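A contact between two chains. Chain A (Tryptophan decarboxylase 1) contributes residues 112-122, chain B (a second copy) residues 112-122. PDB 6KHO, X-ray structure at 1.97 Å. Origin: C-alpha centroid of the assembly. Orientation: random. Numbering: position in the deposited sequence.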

# COMPACT_ATOMS: atom_id res chain seq x y z
N ALA A 112 -14.97 1.58 -10.94
CA ALA A 112 -13.79 1.39 -10.10
C ALA A 112 -14.18 1.09 -8.66
O ALA A 112 -13.57 0.23 -8.02
N ILE A 113 -15.17 1.81 -8.13
CA ILE A 113 -15.66 1.53 -6.78
C ILE A 113 -16.24 0.12 -6.70
O ILE A 113 -15.98 -0.61 -5.74
N ALA A 114 -17.01 -0.28 -7.72
CA ALA A 114 -17.54 -1.64 -7.78
C ALA A 114 -16.42 -2.67 -7.77
O ALA A 114 -16.46 -3.65 -7.01
N GLY A 115 -15.39 -2.44 -8.59
CA GLY A 115 -14.29 -3.38 -8.65
C GLY A 115 -13.54 -3.48 -7.34
O GLY A 115 -13.18 -4.57 -6.89
N ASP A 116 -13.30 -2.34 -6.68
CA ASP A 116 -12.59 -2.40 -5.41
C ASP A 116 -13.44 -3.03 -4.32
O ASP A 116 -12.89 -3.73 -3.46
N LEU A 117 -14.75 -2.81 -4.34
CA LEU A 117 -15.63 -3.50 -3.40
C LEU A 117 -15.55 -5.01 -3.58
O LEU A 117 -15.45 -5.77 -2.60
N ILE A 118 -15.60 -5.48 -4.83
CA ILE A 118 -15.51 -6.92 -5.07
C ILE A 118 -14.16 -7.46 -4.60
O ILE A 118 -14.09 -8.52 -3.95
N ALA A 119 -13.08 -6.72 -4.85
CA ALA A 119 -11.77 -7.19 -4.42
C ALA A 119 -11.69 -7.26 -2.90
O ALA A 119 -11.13 -8.22 -2.35
N SER A 120 -12.28 -6.28 -2.21
CA SER A 120 -12.27 -6.27 -0.74
C SER A 120 -13.04 -7.45 -0.17
O SER A 120 -12.71 -7.93 0.92
N ALA A 121 -14.09 -7.90 -0.86
CA ALA A 121 -14.89 -8.99 -0.32
C ALA A 121 -14.24 -10.34 -0.56
O ALA A 121 -14.24 -11.21 0.33
N MET A 122 -13.71 -10.56 -1.76
CA MET A 122 -12.99 -11.80 -2.02
C MET A 122 -11.71 -11.86 -1.20
O MET A 122 -11.34 -12.93 -0.68
N ALA B 112 -15.97 -4.27 7.89
CA ALA B 112 -14.74 -3.84 7.24
C ALA B 112 -14.95 -3.59 5.75
O ALA B 112 -14.45 -2.60 5.19
N ILE B 113 -15.70 -4.48 5.08
CA ILE B 113 -15.99 -4.30 3.66
C ILE B 113 -16.79 -3.02 3.44
O ILE B 113 -16.50 -2.23 2.54
N ALA B 114 -17.81 -2.81 4.28
CA ALA B 114 -18.60 -1.58 4.20
C ALA B 114 -17.71 -0.34 4.38
O ALA B 114 -17.81 0.62 3.61
N GLY B 115 -16.84 -0.36 5.39
CA GLY B 115 -15.96 0.78 5.61
C GLY B 115 -15.03 1.04 4.44
O GLY B 115 -14.80 2.19 4.05
N ASP B 116 -14.49 -0.02 3.84
CA ASP B 116 -13.60 0.21 2.71
C ASP B 116 -14.36 0.68 1.47
O ASP B 116 -13.83 1.47 0.69
N LEU B 117 -15.60 0.23 1.31
CA LEU B 117 -16.44 0.73 0.22
C LEU B 117 -16.72 2.22 0.38
O LEU B 117 -16.69 2.97 -0.59
N ILE B 118 -17.02 2.65 1.61
CA ILE B 118 -17.32 4.07 1.83
C ILE B 118 -16.05 4.89 1.62
O ILE B 118 -16.09 5.97 1.02
N ALA B 119 -14.91 4.37 2.07
CA ALA B 119 -13.65 5.09 1.87
C ALA B 119 -13.35 5.26 0.38
O ALA B 119 -12.91 6.34 -0.05
N SER B 120 -13.61 4.22 -0.43
CA SER B 120 -13.38 4.31 -1.87
C SER B 120 -14.30 5.33 -2.53
O SER B 120 -13.91 5.95 -3.54
N ALA B 121 -15.53 5.47 -2.03
CA ALA B 121 -16.47 6.41 -2.65
C ALA B 121 -16.11 7.85 -2.28
O ALA B 121 -16.19 8.74 -3.13
N MET B 122 -15.76 8.10 -1.02
CA MET B 122 -15.32 9.44 -0.64
C MET B 122 -13.98 9.76 -1.27
O MET B 122 -13.74 10.91 -1.67

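The same helix from two copies of tryptophan decarboxylase 1 meets itself here, running nearly antiparallel at 157°, and no direct hydrogen bond crosses the contact even though a serine and an aspartate from each copy point toward the partner. The helix axes come within 9.5 Å, and the nearest CA atoms across the contact are those of Leu A117 and Leu B117, 5.6 Å apart. The antiparallel register then sets Ile A113 beside Ser B120 and Ser A120 beside Ile B113.

The direct contacts between the helices are largely apolar. Both isoleucines point toward the other helix and adopt the m, t rotamer, with CD1 of Ile A113 reaching Ala B121 and CD1 of Ile B113 reaching Ala A121. CG2 of Ile A113 meets CD1 of Leu B117 at 3.5 Å, and the reciprocal pair, CD1 of Leu A117 and CG2 of Ile B113, lies at 3.6 Å. The isoleucine tip continues to a small neighbour: CD1 of Ile A113 sits 4.3 Å from CB of Ala B121, and CD1 of Ile B113 is 4.2 Å from CB of Ala A121. Alanine suits this place because its side chain is short, and CD1 of Ile A113 comes within 4.0 Å of CA of Ala B121.

Leu A117 and Leu B117 leave their backbones sideways, but the t, p rotamer brings their ends nearer the partner. Each branched end can thus reach the opposing isoleucine, while CD2 of Leu A117 and CD2 of Leu B117 meet at 4.1 Å.

Serine, being compact, fits where the isoleucine passes close to the main chain: CG1 of Ile A113 lies 4.0 Å from O of Ser B120. Both serines take the m rotamer, folding OG back toward their own helix. In chain A this gives a hydrogen bond from Ser A120 OG to Asp A116 O, 3.1 Å long; in chain B, Ser B120 OG lies 3.0 Å from Asp B116 O. The aspartates also point toward the other helix, with chi1 between wells near -113°, yet OD2 of Asp A116 remains 4.1 Å from OG of Ser B120, and OD2 of Asp B116 3.9 Å from OG of Ser A120. Their carboxylates find hydrogen-bonding partners elsewhere in the structure.

One water links the helices. It donates to O of Ile A113 at 3.0 Å and makes a weak hydrogen bond with OG of Ser B120 at 3.2 Å, joining a main-chain carbonyl to the serine hydroxyl across the gap.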

# COMPACT_ATOMS: atom_id res chain seq x y z
CB ALA A 112 -12.88 2.62 -10.15
CB ILE A 113 -16.70 2.59 -6.36
CG1 ILE A 113 -16.05 3.97 -6.31
CG2 ILE A 113 -17.27 2.23 -5.00
CD1 ILE A 113 -17.07 5.12 -6.36
CB ALA A 114 -18.41 -1.81 -9.03
CB ASP A 116 -12.11 -1.03 -4.97
CG ASP A 116 -10.59 -0.93 -5.00
OD1 ASP A 116 -9.95 -1.89 -5.51
OD2 ASP A 116 -10.04 0.07 -4.51
CB LEU A 117 -17.07 -3.00 -3.59
CG LEU A 117 -18.25 -3.77 -3.00
CD1 LEU A 117 -18.16 -3.86 -1.48
CD2 LEU A 117 -19.56 -3.10 -3.44
CB ILE A 118 -15.80 -7.21 -6.55
CG1 ILE A 118 -17.28 -6.92 -6.83
CG2 ILE A 118 -15.48 -8.67 -6.88
CD1 ILE A 118 -17.68 -6.86 -8.32
CB ALA A 119 -10.67 -6.28 -4.98
CB SER A 120 -12.89 -4.98 -0.20
OG SER A 120 -12.09 -3.87 -0.46
CB ALA A 121 -16.29 -8.94 -0.92
CB MET A 122 -12.71 -11.91 -3.52
CG MET A 122 -14.03 -12.01 -4.31
SD MET A 122 -13.80 -12.44 -6.04
CE MET A 122 -12.56 -11.24 -6.52
CB ALA B 112 -13.64 -4.89 7.44
CB ILE B 113 -16.72 -5.53 3.10
CG1 ILE B 113 -15.87 -6.79 3.33
CG2 ILE B 113 -17.06 -5.31 1.65
CD1 ILE B 113 -16.65 -8.11 3.18
CB ALA B 114 -19.71 -1.61 5.25
CB ASP B 116 -12.78 -1.03 2.40
CG ASP B 116 -11.29 -0.81 2.66
OD1 ASP B 116 -10.94 0.27 3.21
OD2 ASP B 116 -10.48 -1.69 2.31
CB LEU B 117 -17.75 -0.06 0.17
CG LEU B 117 -18.91 0.55 -0.62
CD1 LEU B 117 -18.52 0.70 -2.07
CD2 LEU B 117 -20.20 -0.29 -0.48
CB ILE B 118 -17.93 4.25 3.23
CG1 ILE B 118 -19.36 3.68 3.23
CG2 ILE B 118 -17.95 5.73 3.66
CD1 ILE B 118 -19.88 3.33 4.61
CB ALA B 119 -12.53 4.34 2.59
CB SER B 120 -13.61 2.94 -2.54
OG SER B 120 -12.66 2.00 -2.07
CB ALA B 121 -17.91 6.08 -2.23
CB MET B 122 -15.24 9.56 0.88
CG MET B 122 -16.61 9.33 1.54
SD MET B 122 -16.65 9.64 3.33
CE MET B 122 -15.19 8.75 3.90
O HOH W 1 -14.99 -0.02 -2.93